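Local atomic coordinates of PrgX (Enterococcus faecalis, PDB entry 2AWI), a protein that serves as the receptor for the peptide sex pheromone cCF10, regulating conjugation and probably acting as a DNA-binding transcriptional repressor. Residues Thr189-Leu194 against Gly230-Glu235; Lys195-Ile200 against Gln211-Gln216; Tyr17-Leu22 against Ser30-Val35; Ser24-Lys29 against Ser51-Val56. The protein carries 1 engineered substitution. All coordinates share one frame; numbering follows the deposited sequence.

Interaction 1: residues Thr189-Leu194 against Gly230-Glu235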
# COMPACT_ATOMS: atom_id res chain seq x y z
N THR A 189 -12.93 -32.68 0.22
CA THR A 189 -13.49 -33.07 1.50
C THR A 189 -12.47 -33.16 2.64
O THR A 189 -12.74 -32.70 3.75
CB THR A 189 -14.20 -34.41 1.36
OG1 THR A 189 -15.13 -34.33 0.27
CG2 THR A 189 -14.95 -34.75 2.64
N ILE A 190 -11.31 -33.74 2.37
CA ILE A 190 -10.31 -33.86 3.40
C ILE A 190 -9.72 -32.50 3.74
O ILE A 190 -9.15 -32.31 4.82
CB ILE A 190 -9.18 -34.82 2.97
CG1 ILE A 190 -8.43 -34.24 1.77
CG2 ILE A 190 -9.78 -36.18 2.60
CD1 ILE A 190 -7.28 -35.08 1.32
N GLN A 191 -9.85 -31.54 2.82
CA GLN A 191 -9.34 -30.19 3.01
C GLN A 191 -10.31 -29.31 3.78
O GLN A 191 -9.90 -28.48 4.59
CB GLN A 191 -9.06 -29.53 1.66
CG GLN A 191 -7.66 -29.77 1.11
CD GLN A 191 -7.53 -29.35 -0.34
OE1 GLN A 191 -7.88 -30.10 -1.25
NE2 GLN A 191 -7.04 -28.14 -0.56
N THR A 192 -11.60 -29.49 3.52
CA THR A 192 -12.63 -28.69 4.18
C THR A 192 -12.53 -28.81 5.70
O THR A 192 -12.66 -27.82 6.42
CB THR A 192 -14.04 -29.14 3.73
OG1 THR A 192 -14.14 -29.03 2.30
CG2 THR A 192 -15.12 -28.25 4.36
N VAL A 193 -12.28 -30.03 6.17
CA VAL A 193 -12.15 -30.32 7.59
C VAL A 193 -11.09 -29.45 8.22
O VAL A 193 -11.33 -28.76 9.20
CB VAL A 193 -11.74 -31.79 7.85
CG1 VAL A 193 -11.53 -32.00 9.34
CG2 VAL A 193 -12.79 -32.74 7.32
N LEU A 194 -9.90 -29.47 7.63
CA LEU A 194 -8.79 -28.70 8.16
C LEU A 194 -9.10 -27.22 8.20
O LEU A 194 -8.86 -26.57 9.21
CB LEU A 194 -7.53 -28.97 7.33
CG LEU A 194 -7.26 -30.46 7.08
CD1 LEU A 194 -6.02 -30.64 6.23
CD2 LEU A 194 -7.11 -31.17 8.41
N GLY A 230 -7.31 -23.87 -4.30
CA GLY A 230 -6.71 -22.55 -4.26
C GLY A 230 -7.32 -21.59 -3.25
O GLY A 230 -6.60 -20.85 -2.58
N TYR A 231 -8.64 -21.60 -3.14
CA TYR A 231 -9.31 -20.71 -2.19
C TYR A 231 -8.94 -21.09 -0.76
O TYR A 231 -8.72 -20.21 0.08
CB TYR A 231 -10.84 -20.80 -2.37
CG TYR A 231 -11.34 -20.36 -3.72
CD1 TYR A 231 -11.07 -19.08 -4.21
CD2 TYR A 231 -12.10 -21.21 -4.51
CE1 TYR A 231 -11.57 -18.66 -5.44
CE2 TYR A 231 -12.60 -20.80 -5.74
CZ TYR A 231 -12.33 -19.53 -6.20
OH TYR A 231 -12.83 -19.15 -7.42
N TYR A 232 -8.88 -22.38 -0.49
CA TYR A 232 -8.52 -22.89 0.83
C TYR A 232 -7.06 -22.56 1.15
O TYR A 232 -6.72 -22.22 2.28
CB TYR A 232 -8.72 -24.41 0.89
CG TYR A 232 -10.16 -24.88 1.00
CD1 TYR A 232 -10.46 -26.24 1.01
CD2 TYR A 232 -11.21 -23.98 1.13
CE1 TYR A 232 -11.78 -26.69 1.15
CE2 TYR A 232 -12.55 -24.43 1.28
CZ TYR A 232 -12.81 -25.78 1.28
OH TYR A 232 -14.09 -26.24 1.44
N ASP A 233 -6.20 -22.68 0.14
CA ASP A 233 -4.78 -22.41 0.32
C ASP A 233 -4.57 -20.94 0.68
O ASP A 233 -3.63 -20.58 1.40
CB ASP A 233 -4.03 -22.76 -0.97
CG ASP A 233 -2.53 -22.70 -0.81
OD1 ASP A 233 -2.04 -22.89 0.33
OD2 ASP A 233 -1.83 -22.49 -1.82
N LEU A 234 -5.46 -20.10 0.19
CA LEU A 234 -5.40 -18.67 0.43
C LEU A 234 -5.94 -18.34 1.82
O LEU A 234 -5.33 -17.58 2.58
CB LEU A 234 -6.23 -17.96 -0.64
CG LEU A 234 -5.93 -16.53 -1.07
CD1 LEU A 234 -4.47 -16.40 -1.44
CD2 LEU A 234 -6.83 -16.18 -2.26
N GLU A 235 -7.08 -18.93 2.16
CA GLU A 235 -7.72 -18.69 3.44
C GLU A 235 -6.91 -19.28 4.60
O GLU A 235 -6.71 -18.62 5.62
CB GLU A 235 -9.13 -19.27 3.43
CG GLU A 235 -9.87 -19.15 4.75
CD GLU A 235 -11.35 -19.42 4.58
OE1 GLU A 235 -11.71 -20.00 3.54
OE2 GLU A 235 -12.13 -19.05 5.48
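Tyr232 reaches from helix 230-248 to Gln191 and Thr192 on helix 184-203, and these three residues carry the contact, a tyrosine bridge between two helices of the all-helical C-terminal TPR region. The two backbones stand well apart, 7.7 Å between Gln191 CA and Tyr232 CA at their nearest, and the phenol ring spans the difference. At the base of the Tyr232 side chain, CB and CG meet neither residue. With CG anti to the carbonyl carbon (chi1 -76°), the ring extends toward the other helix and presents one edge. The first meeting is at CD1, 3.6 Å from CB of Gln191, which lies near the ring plane. One atom further out, Tyr232 CE1 passes 3.5 Å from OG1 of Thr192, again at the edge. Tyr232 CZ lies 3.7 Å from Thr192 OG1, with the Thr192 backbone CA a little further off, and at the tip Tyr232 OH donates a hydrogen bond to Thr192 OG1 at 2.9 Å. The methyl of Thr192 also flanks this hydroxyl, its CG2 3.7 Å from Tyr232 OH.

Leu188 and Lys195, both on helix 184-203, add further packing to Tyr232. Helix 150-159, which carries the engineered Cys153, packs on Thr192 through Ser157. Next to Tyr232, Tyr231 and Asp233 exchange reciprocal hydrogen bonds with Asp233 and Tyr231 of the second subunit, placing the contact beside a subunit interface.

Thr192 OG1 is also hydrogen-bonded to Leu188 O, one helical turn back. Gripped twice, this oxygen should fix the threonine hydroxyl and hold the tyrosine tip at a defined point on the neighbouring helix.

Interaction 2: residues Lys195-Ile200 against Gln211-Gln216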
# COMPACT_ATOMS: atom_id res chain seq x y z
N LYS A 195 -9.64 -26.69 7.11
CA LYS A 195 -9.94 -25.27 7.05
C LYS A 195 -10.94 -24.88 8.13
O LYS A 195 -10.74 -23.89 8.84
CB LYS A 195 -10.48 -24.91 5.66
CG LYS A 195 -10.61 -23.41 5.39
CD LYS A 195 -11.98 -22.89 5.78
CE LYS A 195 -13.07 -23.49 4.90
NZ LYS A 195 -14.44 -23.03 5.29
N ASN A 196 -12.01 -25.66 8.27
CA ASN A 196 -13.01 -25.37 9.28
C ASN A 196 -12.46 -25.57 10.68
O ASN A 196 -12.74 -24.79 11.59
CB ASN A 196 -14.25 -26.26 9.09
CG ASN A 196 -15.03 -25.91 7.85
OD1 ASN A 196 -14.95 -24.79 7.35
ND2 ASN A 196 -15.80 -26.86 7.34
N ALA A 197 -11.66 -26.61 10.85
CA ALA A 197 -11.08 -26.89 12.16
C ALA A 197 -10.11 -25.78 12.54
O ALA A 197 -10.10 -25.34 13.69
CB ALA A 197 -10.36 -28.23 12.14
N LEU A 198 -9.30 -25.33 11.58
CA LEU A 198 -8.32 -24.28 11.84
C LEU A 198 -8.95 -22.92 12.13
O LEU A 198 -8.41 -22.13 12.90
CB LEU A 198 -7.35 -24.16 10.66
CG LEU A 198 -6.34 -23.01 10.70
CD1 LEU A 198 -5.61 -23.02 12.02
CD2 LEU A 198 -5.36 -23.14 9.55
N THR A 199 -10.10 -22.66 11.51
CA THR A 199 -10.79 -21.40 11.72
C THR A 199 -11.23 -21.35 13.18
O THR A 199 -11.03 -20.35 13.88
CB THR A 199 -12.04 -21.29 10.81
OG1 THR A 199 -11.63 -21.35 9.44
CG2 THR A 199 -12.79 -19.99 11.07
N ILE A 200 -11.84 -22.43 13.64
CA ILE A 200 -12.31 -22.53 15.01
C ILE A 200 -11.14 -22.44 15.99
O ILE A 200 -11.22 -21.77 17.02
CB ILE A 200 -13.06 -23.87 15.21
CG1 ILE A 200 -14.36 -23.84 14.38
CG2 ILE A 200 -13.34 -24.10 16.68
CD1 ILE A 200 -15.10 -25.18 14.30
N GLN A 211 -1.71 -25.01 14.97
CA GLN A 211 -0.50 -25.49 14.32
C GLN A 211 -0.72 -26.92 13.81
O GLN A 211 -0.22 -27.30 12.76
CB GLN A 211 0.69 -25.45 15.28
CG GLN A 211 2.04 -25.70 14.60
CD GLN A 211 3.20 -25.82 15.59
OE1 GLN A 211 4.36 -25.92 15.18
NE2 GLN A 211 2.89 -25.80 16.88
N TYR A 212 -1.47 -27.70 14.57
CA TYR A 212 -1.73 -29.06 14.17
C TYR A 212 -2.33 -29.05 12.77
O TYR A 212 -1.77 -29.65 11.84
CB TYR A 212 -2.71 -29.74 15.15
CG TYR A 212 -3.22 -31.08 14.66
CD1 TYR A 212 -2.38 -32.19 14.60
CD2 TYR A 212 -4.53 -31.22 14.18
CE1 TYR A 212 -2.83 -33.41 14.07
CE2 TYR A 212 -4.98 -32.42 13.66
CZ TYR A 212 -4.13 -33.51 13.60
OH TYR A 212 -4.57 -34.70 13.04
N TYR A 213 -3.45 -28.36 12.62
CA TYR A 213 -4.14 -28.28 11.34
C TYR A 213 -3.33 -27.62 10.23
O TYR A 213 -3.34 -28.08 9.09
CB TYR A 213 -5.48 -27.57 11.54
CG TYR A 213 -6.40 -28.35 12.44
CD1 TYR A 213 -6.86 -29.62 12.07
CD2 TYR A 213 -6.81 -27.85 13.68
CE1 TYR A 213 -7.70 -30.36 12.90
CE2 TYR A 213 -7.64 -28.58 14.52
CZ TYR A 213 -8.08 -29.83 14.13
OH TYR A 213 -8.92 -30.56 14.95
N ILE A 214 -2.60 -26.56 10.57
CA ILE A 214 -1.77 -25.89 9.58
C ILE A 214 -0.77 -26.91 9.05
O ILE A 214 -0.44 -26.92 7.86
CB ILE A 214 -1.03 -24.69 10.20
CG1 ILE A 214 -2.02 -23.57 10.49
CG2 ILE A 214 0.10 -24.22 9.27
CD1 ILE A 214 -1.38 -22.29 11.01
N ASN A 215 -0.28 -27.77 9.93
CA ASN A 215 0.67 -28.80 9.55
C ASN A 215 0.01 -29.87 8.68
O ASN A 215 0.57 -30.29 7.67
CB ASN A 215 1.29 -29.46 10.79
CG ASN A 215 2.24 -28.55 11.53
OD1 ASN A 215 2.74 -28.89 12.60
ND2 ASN A 215 2.52 -27.38 10.95
N GLN A 216 -1.18 -30.31 9.07
CA GLN A 216 -1.89 -31.31 8.29
C GLN A 216 -2.15 -30.80 6.87
O GLN A 216 -1.93 -31.50 5.89
CB GLN A 216 -3.23 -31.68 8.96
CG GLN A 216 -3.09 -32.46 10.26
CD GLN A 216 -2.04 -33.56 10.20
OE1 GLN A 216 -2.03 -34.38 9.28
NE2 GLN A 216 -1.15 -33.57 11.18
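Around Leu198 and Tyr213, whose CA atoms lie 5.8 Å apart, segments 195-200 and 211-216 run nearly antiparallel, with helix axes 9.0 Å apart at closest and an interaxial angle of 154°. The Tyr213 ring is laid broadside to the partner helix, and Ala197 CB sits over its centre. That methyl is 3.4 Å from the ring centroid and only 12° off the ring normal, a clear CH-pi contact. Tyr212 CD2 lies over the opposite face, displaced toward the rim, so the ring is held between a methyl and its own neighbour along the chain.

Beside this, Leu198 CB meets Tyr213 CB at 4.0 Å. Leu198 CG is anti to the backbone N (chi1 174°), which carries its methyls across to Ile214. There CD2 of Leu198 presses on CG1 of Ile214 at 3.5 Å, closer than carbon pairs usually come, while CD1 reaches the same atom more loosely. The interface is thus wholly apolar; the phenol oxygen finds its hydrogen bond outside it, at Tyr165 OH. Within helix 184-203, Lys195 O takes bonds from Thr199 N and Thr199 OG1 on opposite faces of its carbonyl plane.

The pair forms a helical hairpin from the consecutive helices 184-203 and 207-220, consistent with the TPR-like architecture of this region. Helix 230-248 packs against it through Leu239 on Leu198, and helix 165-172 closes on Tyr213 through Ile172.

Interaction 3: residues Tyr17-Leu22 against Ser30-Val35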
# COMPACT_ATOMS: atom_id res chain seq x y z
N TYR A 17 -17.85 -42.68 -35.15
CA TYR A 17 -17.48 -44.09 -34.99
C TYR A 17 -18.69 -44.97 -35.27
O TYR A 17 -19.84 -44.58 -35.03
CB TYR A 17 -16.98 -44.38 -33.56
CG TYR A 17 -15.60 -43.84 -33.24
CD1 TYR A 17 -14.50 -44.18 -34.02
CD2 TYR A 17 -15.40 -43.02 -32.13
CE1 TYR A 17 -13.22 -43.71 -33.69
CE2 TYR A 17 -14.13 -42.54 -31.80
CZ TYR A 17 -13.04 -42.89 -32.59
OH TYR A 17 -11.79 -42.42 -32.26
N HIS A 18 -18.44 -46.17 -35.78
CA HIS A 18 -19.51 -47.11 -36.06
C HIS A 18 -19.55 -48.08 -34.89
O HIS A 18 -18.59 -48.19 -34.13
CB HIS A 18 -19.26 -47.86 -37.37
CG HIS A 18 -19.31 -46.98 -38.58
ND1 HIS A 18 -20.42 -46.25 -38.92
CD2 HIS A 18 -18.37 -46.70 -39.52
CE1 HIS A 18 -20.17 -45.56 -40.02
NE2 HIS A 18 -18.93 -45.82 -40.40
N GLN A 19 -20.66 -48.79 -34.75
CA GLN A 19 -20.81 -49.73 -33.65
C GLN A 19 -19.67 -50.74 -33.56
O GLN A 19 -19.23 -51.07 -32.45
CB GLN A 19 -22.17 -50.43 -33.74
CG GLN A 19 -23.33 -49.43 -33.69
CD GLN A 19 -24.70 -50.10 -33.60
OE1 GLN A 19 -25.02 -50.75 -32.62
NE2 GLN A 19 -25.50 -49.92 -34.64
N ILE A 20 -19.19 -51.21 -34.71
CA ILE A 20 -18.09 -52.18 -34.77
C ILE A 20 -16.84 -51.67 -34.08
O ILE A 20 -16.13 -52.43 -33.41
CB ILE A 20 -17.67 -52.51 -36.23
CG1 ILE A 20 -18.27 -51.47 -37.18
CG2 ILE A 20 -18.05 -53.94 -36.60
CD1 ILE A 20 -17.73 -51.55 -38.57
N ASP A 21 -16.54 -50.38 -34.25
CA ASP A 21 -15.35 -49.79 -33.66
C ASP A 21 -15.37 -49.83 -32.15
O ASP A 21 -14.32 -49.74 -31.51
CB ASP A 21 -15.18 -48.34 -34.13
CG ASP A 21 -14.96 -48.24 -35.64
OD1 ASP A 21 -14.06 -48.91 -36.17
OD2 ASP A 21 -15.70 -47.47 -36.29
N LEU A 22 -16.56 -49.97 -31.58
CA LEU A 22 -16.73 -50.02 -30.14
C LEU A 22 -16.77 -51.42 -29.55
O LEU A 22 -16.07 -51.71 -28.59
CB LEU A 22 -18.02 -49.29 -29.72
CG LEU A 22 -17.97 -47.79 -29.44
CD1 LEU A 22 -17.28 -47.55 -28.11
CD2 LEU A 22 -17.25 -47.06 -30.57
N SER A 30 -24.97 -57.90 -31.41
CA SER A 30 -26.30 -57.95 -30.82
C SER A 30 -26.35 -57.37 -29.41
O SER A 30 -27.19 -56.52 -29.11
CB SER A 30 -26.81 -59.40 -30.80
OG SER A 30 -25.87 -60.26 -30.18
N VAL A 31 -25.45 -57.83 -28.54
CA VAL A 31 -25.42 -57.35 -27.16
C VAL A 31 -25.11 -55.86 -27.07
O VAL A 31 -25.69 -55.15 -26.26
CB VAL A 31 -24.39 -58.12 -26.31
CG1 VAL A 31 -24.28 -57.49 -24.93
CG2 VAL A 31 -24.79 -59.58 -26.20
N TYR A 32 -24.20 -55.38 -27.91
CA TYR A 32 -23.85 -53.97 -27.88
C TYR A 32 -25.04 -53.10 -28.20
O TYR A 32 -25.18 -52.00 -27.65
CB TYR A 32 -22.71 -53.66 -28.84
CG TYR A 32 -22.32 -52.19 -28.79
CD1 TYR A 32 -22.89 -51.27 -29.67
CD2 TYR A 32 -21.45 -51.72 -27.81
CE1 TYR A 32 -22.61 -49.91 -29.56
CE2 TYR A 32 -21.17 -50.36 -27.68
CZ TYR A 32 -21.75 -49.46 -28.55
OH TYR A 32 -21.47 -48.12 -28.41
N ILE A 33 -25.91 -53.57 -29.09
CA ILE A 33 -27.09 -52.80 -29.47
C ILE A 33 -27.99 -52.63 -28.25
O ILE A 33 -28.57 -51.56 -28.05
CB ILE A 33 -27.89 -53.50 -30.60
CG1 ILE A 33 -27.09 -53.42 -31.91
CG2 ILE A 33 -29.26 -52.85 -30.79
CD1 ILE A 33 -27.78 -54.03 -33.10
N LYS A 34 -28.11 -53.68 -27.45
CA LYS A 34 -28.94 -53.61 -26.25
C LYS A 34 -28.34 -52.61 -25.27
O LYS A 34 -29.06 -51.89 -24.57
CB LYS A 34 -29.06 -54.99 -25.60
CG LYS A 34 -29.88 -55.98 -26.42
CD LYS A 34 -30.04 -57.32 -25.71
CE LYS A 34 -30.90 -58.27 -26.53
NZ LYS A 34 -31.01 -59.62 -25.92
N VAL A 35 -27.01 -52.56 -25.22
CA VAL A 35 -26.30 -51.63 -24.35
C VAL A 35 -26.62 -50.18 -24.70
O VAL A 35 -26.87 -49.37 -23.81
CB VAL A 35 -24.77 -51.83 -24.42
CG1 VAL A 35 -24.06 -50.64 -23.81
CG2 VAL A 35 -24.38 -53.11 -23.69
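The Tyr32 ring is met at its edge by the amide of Gln19 and obliquely by the side chain of Leu22. CG of Tyr32 stands anti to the backbone N (chi1 -179°), which swings the ring off helix 29-36 toward helix 19-23. Gln19 OE1 lies in the ring plane, 3.7 Å from Tyr32 CD1, and the amide is turned 50° against the ring, so the two flat groups do not stack. The Gln19 chain is extended beyond CG and thus also carries OE1 to the aliphatic part of Ile33, 3.5 Å from CG1 of that residue.

Leu22 comes obliquely to the CE2 side and the hydroxyl end. Its CB is 3.9 Å from Tyr32 CE2, and its CG lies 3.7 Å from Tyr32 OH, so leucine carbon covers the approach to the hydroxyl without being a polar partner. That partner is Glu36 OE2, one turn further along the helix of Tyr32. Phe50 of helix 44-54 meets the ring edge-to-face, and Arg12 of helix 4-14 touches Gln19, Leu22 and Tyr32 alike. Within segment 17-22, His18 N donates to the anti lone pair of Asp21 OD2 at 3.1 Å.

Helices 19-23 and 29-36 are consistent with the two helices of a helix-turn-helix. Their contact relies on hydrocarbon packing and on an amide oxygen facing ring C-H groups, which are probably slightly positive; the bond to Glu36 meanwhile should restrain the phenol.

Interaction 4: residues Ser24-Lys29 against Ser51-Val56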
# COMPACT_ATOMS: atom_id res chain seq x y z
N SER A 24 -16.13 -54.53 -31.23
CA SER A 24 -15.26 -55.59 -31.72
C SER A 24 -14.17 -55.93 -30.70
O SER A 24 -13.42 -55.05 -30.27
CB SER A 24 -14.65 -55.25 -33.09
OG SER A 24 -13.79 -54.11 -33.02
N GLY A 25 -14.13 -57.20 -30.31
CA GLY A 25 -13.15 -57.66 -29.35
C GLY A 25 -13.64 -57.55 -27.92
O GLY A 25 -12.99 -58.03 -27.00
N ILE A 26 -14.80 -56.93 -27.74
CA ILE A 26 -15.35 -56.76 -26.40
C ILE A 26 -16.69 -57.47 -26.19
O ILE A 26 -16.89 -58.12 -25.16
CB ILE A 26 -15.52 -55.25 -26.07
CG1 ILE A 26 -14.16 -54.54 -26.23
CG2 ILE A 26 -16.04 -55.09 -24.65
CD1 ILE A 26 -14.20 -53.04 -25.98
N MSE A 27 -17.60 -57.34 -27.15
CA MSE A 27 -18.90 -58.00 -27.05
C MSE A 27 -19.54 -58.13 -28.43
O MSE A 27 -19.16 -57.43 -29.36
CB MSE A 27 -19.84 -57.22 -26.12
CG MSE A 27 -20.11 -55.77 -26.52
SE MSE A 27 -21.40 -54.91 -25.32
CE MSE A 27 -20.31 -54.87 -23.71
N SER A 28 -20.51 -59.02 -28.54
CA SER A 28 -21.19 -59.26 -29.81
C SER A 28 -21.94 -58.03 -30.29
O SER A 28 -22.27 -57.14 -29.50
CB SER A 28 -22.18 -60.42 -29.67
OG SER A 28 -23.33 -60.03 -28.94
N LYS A 29 -22.20 -57.97 -31.58
CA LYS A 29 -22.92 -56.86 -32.18
C LYS A 29 -24.30 -56.76 -31.53
O LYS A 29 -24.74 -55.68 -31.15
CB LYS A 29 -23.08 -57.10 -33.68
CG LYS A 29 -23.93 -56.06 -34.39
CD LYS A 29 -24.10 -56.39 -35.86
CE LYS A 29 -25.00 -55.36 -36.55
NZ LYS A 29 -25.19 -55.65 -38.00
N SER A 51 -14.79 -46.39 -23.28
CA SER A 51 -14.28 -45.06 -22.98
C SER A 51 -12.95 -44.81 -23.67
O SER A 51 -12.74 -43.75 -24.26
CB SER A 51 -14.11 -44.90 -21.47
OG SER A 51 -13.42 -43.70 -21.17
N GLU A 52 -12.05 -45.79 -23.60
CA GLU A 52 -10.75 -45.65 -24.24
C GLU A 52 -10.90 -45.62 -25.75
O GLU A 52 -10.14 -44.93 -26.45
CB GLU A 52 -9.82 -46.80 -23.84
CG GLU A 52 -8.43 -46.66 -24.44
CD GLU A 52 -7.51 -47.81 -24.10
OE1 GLU A 52 -6.33 -47.76 -24.51
OE2 GLU A 52 -7.96 -48.76 -23.42
N ARG A 53 -11.87 -46.38 -26.26
CA ARG A 53 -12.15 -46.42 -27.69
C ARG A 53 -12.62 -45.05 -28.17
O ARG A 53 -12.12 -44.55 -29.18
CB ARG A 53 -13.25 -47.45 -28.00
CG ARG A 53 -12.86 -48.91 -27.81
CD ARG A 53 -11.74 -49.30 -28.76
NE ARG A 53 -11.87 -50.69 -29.20
CZ ARG A 53 -11.85 -51.74 -28.39
NH1 ARG A 53 -11.70 -51.57 -27.09
NH2 ARG A 53 -11.98 -52.96 -28.89
N LEU A 54 -13.57 -44.46 -27.46
CA LEU A 54 -14.09 -43.14 -27.83
C LEU A 54 -13.07 -42.02 -27.61
O LEU A 54 -13.16 -40.97 -28.24
CB LEU A 54 -15.36 -42.83 -27.02
CG LEU A 54 -16.53 -43.82 -27.17
CD1 LEU A 54 -17.57 -43.53 -26.10
CD2 LEU A 54 -17.14 -43.71 -28.58
N GLY A 55 -12.11 -42.24 -26.71
CA GLY A 55 -11.12 -41.20 -26.44
C GLY A 55 -11.66 -40.13 -25.51
O GLY A 55 -11.05 -39.06 -25.37
N VAL A 56 -12.80 -40.40 -24.87
CA VAL A 56 -13.42 -39.45 -23.95
C VAL A 56 -13.26 -40.00 -22.54
O VAL A 56 -13.59 -41.15 -22.28
CB VAL A 56 -14.93 -39.27 -24.28
CG1 VAL A 56 -15.58 -38.31 -23.28
CG2 VAL A 56 -15.08 -38.76 -25.69
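Arg53 is bent at chi2 (-63°) and again at chi3 (-146°), which folds its guanidinium toward the loop at Ser24 and Ile26; Ile26 answers with an extended chain (chi2 178°) coming from the opposite direction. Its CD1 reaches the guanidinium obliquely, 3.6 Å from Arg53 CZ. The modelled approach to Arg53 NH1 is shorter still, and its exact value is doubtful. Arg53 NH2 lies 2.9 Å from Ser24 O, with that oxygen at the guanidinium edge near its plane. Gly25, between the two loop residues, turns the chain at positive phi, a conformation readily taken by glycine.

Just after Arg53 and Leu54, helix 44-54 ends in Gly55, also at positive phi. Gly55 N bonds to Ser51 O at 2.9 Å, and Ser51 OG closes the turn by donating to Val56 O at 2.8 Å, in the carbonyl plane. Phe50 and Lys49 of the same helix also touch Ile26, and Leu22 packs on Arg53.

Loop 24-29 joins helix 19-23 to helix 29-36, with Ser28 at the N-cap of the latter. It is consistent with the turn of a helix-turn-helix, here held at the surface against the end of helix 44-54.

The four contacts form two clusters. Interactions 3 and 4 come first along the chain, with centres 8 Å apart and alternating segments, so helix 44-54 is tied to the probable helix-turn-helix pair 19-23 and 29-36 within one domain. Arg53 and selenomethionine Met27 of interaction 4 touch residues of interaction 3. Interactions 1 and 2 follow in the C-terminal TPR region, with centres 9 Å apart; they share helix 184-203, which packs on both 207-220 and 230-248, and interaction 2 falls within the sequence span between the segments of interaction 1. Between clusters, centres lie about 39 to 52 Å apart, consistent with separate DNA-binding and regulatory parts. Interactions 1, 3 and 4 have residues touching the second subunit; interaction 2 does not.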